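Nicotinate-nucleotide diphosphorylase (Carboxylating) (Streptococcus pyogenes GA06023, PDB 5HUO) catalyses the conversion of quinolinate and phosphoribosyl diphosphate to nicotinate ribonucleotide, carbon dioxide and diphosphate, a step of NAD(+) biosynthesis. Local coordinates at residues A[78-83]-A[141-146]; A[40-45]-A[171-176]. All coordinates share one frame; numbering follows the deposited sequence.

Contact 1: residues A[78-83]-A[141-146]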
ATOM      1  N   VAL A  78     -13.955 -26.650 -18.991  1.00 89.39           N
ATOM      2  CA  VAL A  78     -14.680 -25.396 -19.090  1.00 89.25           C
ATOM      3  C   VAL A  78     -13.773 -24.192 -18.967  1.00 88.68           C
ATOM      4  O   VAL A  78     -12.909 -24.167 -18.146  1.00 88.29           O
ATOM      5  CB  VAL A  78     -15.759 -25.315 -18.018  1.00 89.33           C
ATOM      6  CG1 VAL A  78     -16.616 -24.078 -18.178  1.00 89.38           C
ATOM      7  CG2 VAL A  78     -16.638 -26.532 -18.116  1.00 90.08           C
ATOM      8  N   LEU A  79     -14.020 -23.196 -19.804  1.00 88.80           N
ATOM      9  CA  LEU A  79     -13.173 -21.979 -19.879  1.00 88.49           C
ATOM     10  C   LEU A  79     -13.608 -20.970 -18.869  1.00 88.25           C
ATOM     11  O   LEU A  79     -14.770 -20.565 -18.831  1.00 88.52           O
ATOM     12  CB  LEU A  79     -13.207 -21.332 -21.260  1.00 88.88           C
ATOM     13  CG  LEU A  79     -12.517 -19.976 -21.460  1.00 88.81           C
ATOM     14  CD1 LEU A  79     -11.002 -20.090 -21.375  1.00 88.60           C
ATOM     15  CD2 LEU A  79     -12.915 -19.353 -22.808  1.00 89.40           C
ATOM     16  N   ALA A  80     -12.663 -20.553 -18.034  1.00 87.89           N
ATOM     17  CA  ALA A  80     -12.921 -19.478 -17.021  1.00 87.77           C
ATOM     18  C   ALA A  80     -11.689 -18.644 -16.825  1.00 87.67           C
ATOM     19  O   ALA A  80     -10.583 -19.180 -16.727  1.00 87.55           O
ATOM     20  CB  ALA A  80     -13.386 -20.070 -15.682  1.00 87.62           C
ATOM     21  N   GLY A  81     -11.910 -17.346 -16.699  1.00 87.88           N
ATOM     22  CA  GLY A  81     -10.819 -16.392 -16.468  1.00 88.00           C
ATOM     23  C   GLY A  81     -10.198 -15.774 -17.710  1.00 88.37           C
ATOM     24  O   GLY A  81      -9.119 -15.248 -17.676  1.00 88.58           O
ATOM     25  N   LEU A  82     -10.901 -15.809 -18.796  1.00 88.57           N
ATOM     26  CA  LEU A  82     -10.375 -15.276 -20.075  1.00 89.04           C
ATOM     27  C   LEU A  82     -10.055 -13.755 -20.020  1.00 89.57           C
ATOM     28  O   LEU A  82      -9.038 -13.342 -20.501  1.00 89.94           O
ATOM     29  CB  LEU A  82     -11.374 -15.510 -21.193  1.00 89.32           C
ATOM     30  CG  LEU A  82     -10.847 -15.164 -22.588  1.00 89.88           C
ATOM     31  CD1 LEU A  82      -9.756 -16.155 -23.005  1.00 89.74           C
ATOM     32  CD2 LEU A  82     -11.963 -15.203 -23.613  1.00 90.34           C
ATOM     33  N   THR A  83     -10.932 -12.956 -19.410  1.00 89.72           N
ATOM     34  CA  THR A  83     -10.686 -11.540 -19.352  1.00 90.37           C
ATOM     35  C   THR A  83      -9.620 -11.269 -18.298  1.00 90.35           C
ATOM     36  O   THR A  83      -8.924 -10.228 -18.382  1.00 91.03           O
ATOM     37  CB  THR A  83     -11.924 -10.666 -19.093  1.00 90.75           C
ATOM     38  OG1 THR A  83     -12.339 -10.842 -17.782  1.00 90.39           O
ATOM     39  CG2 THR A  83     -13.039 -11.018 -19.958  1.00 90.85           C
ATOM     40  N   GLY A 141      -9.640 -24.633 -14.287  1.00 87.50           N
ATOM     41  CA  GLY A 141      -9.596 -25.875 -13.485  1.00 87.72           C
ATOM     42  C   GLY A 141     -10.730 -25.978 -12.512  1.00 87.80           C
ATOM     43  O   GLY A 141     -11.401 -27.010 -12.435  1.00 88.18           O
ATOM     44  N   ILE A 142     -11.000 -24.869 -11.832  1.00 87.59           N
ATOM     45  CA  ILE A 142     -12.113 -24.807 -10.879  1.00 87.74           C
ATOM     46  C   ILE A 142     -13.448 -24.894 -11.592  1.00 87.94           C
ATOM     47  O   ILE A 142     -14.364 -25.613 -11.161  1.00 88.35           O
ATOM     48  CB  ILE A 142     -12.028 -23.536 -10.024  1.00 87.57           C
ATOM     49  CG1 ILE A 142     -10.866 -23.682  -9.039  1.00 87.63           C
ATOM     50  CG2 ILE A 142     -13.320 -23.285  -9.260  1.00 87.79           C
ATOM     51  CD1 ILE A 142     -10.503 -22.380  -8.335  1.00 87.60           C
ATOM     52  N   ALA A 143     -13.575 -24.134 -12.669  1.00 87.80           N
ATOM     53  CA  ALA A 143     -14.859 -24.113 -13.441  1.00 88.12           C
ATOM     54  C   ALA A 143     -15.179 -25.516 -13.956  1.00 88.58           C
ATOM     55  O   ALA A 143     -16.285 -26.024 -13.784  1.00 89.10           O
ATOM     56  CB  ALA A 143     -14.794 -23.139 -14.563  1.00 88.01           C
ATOM     57  N   SER A 144     -14.155 -26.143 -14.507  1.00 88.52           N
ATOM     58  CA  SER A 144     -14.233 -27.510 -15.029  1.00 89.06           C
ATOM     59  C   SER A 144     -14.724 -28.471 -13.938  1.00 89.50           C
ATOM     60  O   SER A 144     -15.645 -29.288 -14.122  1.00 90.21           O
ATOM     61  CB  SER A 144     -12.896 -27.947 -15.551  1.00 88.94           C
ATOM     62  OG  SER A 144     -12.515 -27.232 -16.729  1.00 88.75           O
ATOM     63  N   MET A 145     -14.080 -28.380 -12.792  1.00 89.22           N
ATOM     64  CA  MET A 145     -14.402 -29.296 -11.694  1.00 89.72           C
ATOM     65  C   MET A 145     -15.836 -29.076 -11.186  1.00 90.10           C
ATOM     66  O   MET A 145     -16.548 -30.035 -10.913  1.00 90.87           O
ATOM     67  CB  MET A 145     -13.398 -29.164 -10.556  1.00 89.44           C
ATOM     68  CG  MET A 145     -13.508 -30.290  -9.554  1.00 90.10           C
ATOM     69  SD  MET A 145     -12.312 -29.961  -8.272  1.00 89.85           S
ATOM     70  CE  MET A 145     -12.683 -31.291  -7.089  1.00 90.83           C
ATOM     71  N   THR A 146     -16.206 -27.810 -11.044  1.00 89.68           N
ATOM     72  CA  THR A 146     -17.572 -27.437 -10.650  1.00 90.08           C
ATOM     73  C   THR A 146     -18.602 -28.015 -11.639  1.00 90.78           C
ATOM     74  O   THR A 146     -19.539 -28.703 -11.253  1.00 91.60           O
ATOM     75  CB  THR A 146     -17.734 -25.924 -10.590  1.00 89.59           C
ATOM     76  OG1 THR A 146     -16.831 -25.402  -9.620  1.00 89.14           O
ATOM     77  CG2 THR A 146     -19.159 -25.551 -10.208  1.00 90.14           C
TER
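Val78 lies against the helix at Ala143 and Ser144, and it is held there by polar as well as apolar contacts. Its backbone N donates to Ser144 OG over 2.7 Å, with the N-H...O angle close to straight at 174°. With chi1 at -68°, Ser144 carries its OG beside its own backbone N and anti to the carbonyl carbon, within reach of both Val78 N and the carbonyl O of Ser140, one turn back. The hydroxyl therefore accepts from Val78 and also bonds to its own helix. The two methyls of Val78 divide the helix surface between them: CG1 stands 4.2 Å from Ala143 CB, while CG2 comes to 4.0 Å from Ser144 CA. In the quinolinate phosphoribosyltransferase fold this seats the link from strand 77-78 to helix 82-92 on the long helix 122-153. The chain stays extended past Val78, so Leu79 points away and Ala80 faces the helix again, its CB 3.6 Å from Ala143 CB. The methyl of Ala143 thus meets the last strand residue, Val78, and Ala80 of the loop that follows. Ser140 takes part here too, its OG hydrogen-bonded to Ala80 O, while Gly81 occupies the N-cap position of helix 82-92, and the carboxylate of Asp105 accepts from the backbone N of Gly81 and of Leu82.

Contact 2: residues A[40-45]-A[171-176]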
ATOM      1  N   ASP A  40      -5.132  -4.849  -8.758  1.00100.72           N
ATOM      2  CA  ASP A  40      -4.071  -4.872  -7.733  1.00101.36           C
ATOM      3  C   ASP A  40      -3.459  -6.220  -7.585  1.00 99.44           C
ATOM      4  O   ASP A  40      -2.248  -6.336  -7.436  1.00 99.55           O
ATOM      5  CB  ASP A  40      -4.559  -4.393  -6.396  1.00104.39           C
ATOM      6  CG  ASP A  40      -4.740  -2.891  -6.354  1.00109.75           C
ATOM      7  OD1 ASP A  40      -4.000  -2.144  -7.068  1.00113.00           O
ATOM      8  OD2 ASP A  40      -5.666  -2.438  -5.635  1.00114.18           O
ATOM      9  N   THR A  41      -4.293  -7.244  -7.676  1.00 97.94           N
ATOM     10  CA  THR A  41      -3.865  -8.656  -7.574  1.00 96.45           C
ATOM     11  C   THR A  41      -2.979  -9.069  -8.738  1.00 95.31           C
ATOM     12  O   THR A  41      -1.929  -9.702  -8.552  1.00 94.94           O
ATOM     13  CB  THR A  41      -5.089  -9.597  -7.579  1.00 95.56           C
ATOM     14  OG1 THR A  41      -5.937  -9.299  -6.501  1.00 96.65           O
ATOM     15  CG2 THR A  41      -4.693 -10.991  -7.468  1.00 94.68           C
ATOM     16  N   LEU A  42      -3.381  -8.691  -9.947  1.00 95.09           N
ATOM     17  CA  LEU A  42      -2.572  -9.009 -11.149  1.00 94.44           C
ATOM     18  C   LEU A  42      -1.233  -8.267 -11.188  1.00 95.18           C
ATOM     19  O   LEU A  42      -0.211  -8.837 -11.501  1.00 94.54           O
ATOM     20  CB  LEU A  42      -3.321  -8.717 -12.431  1.00 94.71           C
ATOM     21  CG  LEU A  42      -4.714  -9.318 -12.683  1.00 94.40           C
ATOM     22  CD1 LEU A  42      -4.984  -9.386 -14.159  1.00 94.87           C
ATOM     23  CD2 LEU A  42      -4.907 -10.652 -12.089  1.00 93.34           C
ATOM     24  N   LYS A  43      -1.248  -7.004 -10.783  1.00 96.82           N
ATOM     25  CA  LYS A  43      -0.007  -6.276 -10.654  1.00 98.34           C
ATOM     26  C   LYS A  43       0.944  -6.993  -9.699  1.00 97.57           C
ATOM     27  O   LYS A  43       2.135  -7.118  -9.966  1.00 97.48           O
ATOM     28  CB  LYS A  43      -0.231  -4.864 -10.182  1.00102.89           C
ATOM     29  CG  LYS A  43      -0.746  -3.998 -11.296  1.00106.80           C
ATOM     30  CD  LYS A  43      -0.681  -2.526 -10.904  1.00112.97           C
ATOM     31  CE  LYS A  43      -2.036  -1.871 -10.939  1.00115.88           C
ATOM     32  NZ  LYS A  43      -1.837  -0.407 -11.055  1.00122.24           N
ATOM     33  N   ALA A  44       0.421  -7.388  -8.549  1.00 97.73           N
ATOM     34  CA  ALA A  44       1.247  -8.015  -7.553  1.00 98.02           C
ATOM     35  C   ALA A  44       1.876  -9.249  -8.145  1.00 96.32           C
ATOM     36  O   ALA A  44       3.034  -9.589  -7.865  1.00 96.59           O
ATOM     37  CB  ALA A  44       0.432  -8.332  -6.311  1.00 98.76           C
ATOM     38  N   ALA A  45       1.081  -9.933  -8.931  1.00 94.89           N
ATOM     39  CA  ALA A  45       1.506 -11.195  -9.515  1.00 93.65           C
ATOM     40  C   ALA A  45       2.629 -10.988 -10.528  1.00 93.38           C
ATOM     41  O   ALA A  45       3.553 -11.813 -10.626  1.00 93.01           O
ATOM     42  CB  ALA A  45       0.322 -11.937 -10.155  1.00 92.74           C
ATOM     43  N   ARG A 171     -10.061 -15.477  -3.224  1.00 89.84           N
ATOM     44  CA  ARG A 171     -11.443 -15.935  -3.050  1.00 89.65           C
ATOM     45  C   ARG A 171     -12.404 -15.416  -4.130  1.00 89.40           C
ATOM     46  O   ARG A 171     -13.148 -16.155  -4.713  1.00 89.05           O
ATOM     47  CB  ARG A 171     -11.998 -15.565  -1.668  1.00 90.28           C
ATOM     48  CG  ARG A 171     -13.361 -16.107  -1.438  1.00 90.23           C
ATOM     49  CD  ARG A 171     -13.746 -15.995   0.003  1.00 90.92           C
ATOM     50  NE  ARG A 171     -12.987 -16.890   0.847  1.00 91.10           N
ATOM     51  CZ  ARG A 171     -12.940 -16.817   2.181  1.00 91.83           C
ATOM     52  NH1 ARG A 171     -13.559 -15.875   2.858  1.00 92.43           N
ATOM     53  NH2 ARG A 171     -12.211 -17.675   2.879  1.00 92.06           N
ATOM     54  N   LEU A 172     -12.309 -14.149  -4.391  1.00 89.72           N
ATOM     55  CA  LEU A 172     -13.076 -13.524  -5.426  1.00 89.66           C
ATOM     56  C   LEU A 172     -13.018 -14.248  -6.756  1.00 89.07           C
ATOM     57  O   LEU A 172     -14.032 -14.363  -7.465  1.00 88.96           O
ATOM     58  CB  LEU A 172     -12.509 -12.131  -5.632  1.00 90.18           C
ATOM     59  CG  LEU A 172     -13.226 -11.223  -6.574  1.00 90.39           C
ATOM     60  CD1 LEU A 172     -14.561 -10.805  -5.921  1.00 90.80           C
ATOM     61  CD2 LEU A 172     -12.368 -10.019  -6.773  1.00 91.00           C
ATOM     62  N   PHE A 173     -11.827 -14.664  -7.118  1.00 88.85           N
ATOM     63  CA  PHE A 173     -11.553 -15.229  -8.453  1.00 88.42           C
ATOM     64  C   PHE A 173     -12.093 -16.652  -8.465  1.00 88.05           C
ATOM     65  O   PHE A 173     -12.677 -17.106  -9.443  1.00 87.85           O
ATOM     66  CB  PHE A 173     -10.045 -15.276  -8.793  1.00 88.44           C
ATOM     67  CG  PHE A 173      -9.382 -13.935  -8.961  1.00 88.96           C
ATOM     68  CD1 PHE A 173      -8.958 -13.218  -7.893  1.00 89.52           C
ATOM     69  CD2 PHE A 173      -9.119 -13.427 -10.187  1.00 89.05           C
ATOM     70  CE1 PHE A 173      -8.351 -11.975  -8.049  1.00 90.20           C
ATOM     71  CE2 PHE A 173      -8.540 -12.184 -10.343  1.00 89.70           C
ATOM     72  CZ  PHE A 173      -8.161 -11.448  -9.271  1.00 90.29           C
ATOM     73  N   GLU A 174     -11.887 -17.350  -7.384  1.00 88.09           N
ATOM     74  CA  GLU A 174     -12.344 -18.732  -7.257  1.00 87.93           C
ATOM     75  C   GLU A 174     -13.857 -18.786  -7.195  1.00 88.08           C
ATOM     76  O   GLU A 174     -14.481 -19.604  -7.816  1.00 88.00           O
ATOM     77  CB  GLU A 174     -11.693 -19.400  -6.055  1.00 88.12           C
ATOM     78  CG  GLU A 174     -10.175 -19.466  -6.235  1.00 88.10           C
ATOM     79  CD  GLU A 174      -9.455 -20.224  -5.142  1.00 88.39           C
ATOM     80  OE1 GLU A 174      -9.991 -20.367  -3.996  1.00 88.71           O
ATOM     81  OE2 GLU A 174      -8.327 -20.696  -5.409  1.00 88.42           O
ATOM     82  N   LYS A 175     -14.459 -17.851  -6.496  1.00 88.40           N
ATOM     83  CA  LYS A 175     -15.929 -17.801  -6.411  1.00 88.70           C
ATOM     84  C   LYS A 175     -16.465 -17.626  -7.812  1.00 88.59           C
ATOM     85  O   LYS A 175     -17.508 -18.175  -8.163  1.00 88.78           O
ATOM     86  CB  LYS A 175     -16.385 -16.676  -5.495  1.00 89.18           C
ATOM     87  CG  LYS A 175     -16.015 -16.941  -4.032  1.00 89.45           C
ATOM     88  CD  LYS A 175     -17.150 -17.603  -3.251  1.00 89.86           C
ATOM     89  CE  LYS A 175     -16.667 -18.074  -1.890  1.00 90.16           C
ATOM     90  NZ  LYS A 175     -17.764 -18.625  -1.053  1.00 90.74           N
ATOM     91  N   TYR A 176     -15.791 -16.787  -8.594  1.00 88.45           N
ATOM     92  CA  TYR A 176     -16.253 -16.459  -9.928  1.00 88.47           C
ATOM     93  C   TYR A 176     -16.220 -17.750 -10.764  1.00 88.21           C
ATOM     94  O   TYR A 176     -17.191 -18.058 -11.465  1.00 88.44           O
ATOM     95  CB  TYR A 176     -15.389 -15.337 -10.558  1.00 88.49           C
ATOM     96  CG  TYR A 176     -15.577 -15.151 -12.050  1.00 88.53           C
ATOM     97  CD1 TYR A 176     -16.748 -14.595 -12.570  1.00 88.96           C
ATOM     98  CD2 TYR A 176     -14.598 -15.596 -12.955  1.00 88.24           C
ATOM     99  CE1 TYR A 176     -16.938 -14.472 -13.944  1.00 89.11           C
ATOM    100  CE2 TYR A 176     -14.773 -15.418 -14.318  1.00 88.39           C
ATOM    101  CZ  TYR A 176     -15.971 -14.877 -14.802  1.00 88.83           C
ATOM    102  OH  TYR A 176     -16.175 -14.783 -16.139  1.00 89.08           O
TER
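Segments 40-45 and 171-176 are both helical and stand well apart, their nearest CA atoms, those of Thr41 and Phe173, 10.2 Å from each other, so that side chains alone bridge them. Phe173 does most of the reaching. Its chi1 of -67° sets CG anti to the carbonyl carbon and beside the backbone N, and the ring extends from there to the other helix, meeting Thr41 coming from the opposite direction. The far end of the ring makes the contact. Thr41 CG2 lies 3.8 Å from Phe173 CE1 and is almost as near to CZ, approaching the ring obliquely. Thr41 OG1 is also close, 3.9 Å from Phe173 CE1, so both branches of the threonine rest near the same corner of the ring. At the other corner Leu42 CD2 comes to 4.3 Å from Phe173 CE2, again obliquely. Although the leucine does not start out facing helix 171-180, its branched end turns to it, and elsewhere it packs on Val84, Val88 and Leu91 of helix 82-92. Leu139 of helix 122-153 and Ile38 add further apolar neighbours to Phe173. Other subunits border the contact: Thr41 O accepts a hydrogen bond from Asn169 ND2 of the second subunit, and Arg171 NH1 forms a salt bridge with Asp49 of that same subunit. Asp40 does likewise with Arg47 of a third. The arrangement is that of the quinolinate phosphoribosyltransferase fold, in which helix 171-180, lying in sequence between parallel strands 159-161 and 194-196 of the C-terminal alpha/beta barrel-like domain, packs against the first modelled helix beside a subunit interface.

The centres of the two contacts are 14 Å apart, and along the chain the order is 40-45, 78-83, 141-146, 171-176, so contact 2 encloses contact 1. They meet directly where Ile142 CD1 of helix 122-153 packs on Glu174 CG of helix 171-180, 3.6 Å away. Asp105 gives a second connection: its OD2 bonds to Gly81 N of contact 1 and Tyr176 OH of contact 2. Together the contacts pack helices 35-49, 82-92, 122-153 and 171-180 against one another in one region of the subunit. No other chain touches contact 1, whereas contact 2 borders two further subunits of the hexamer.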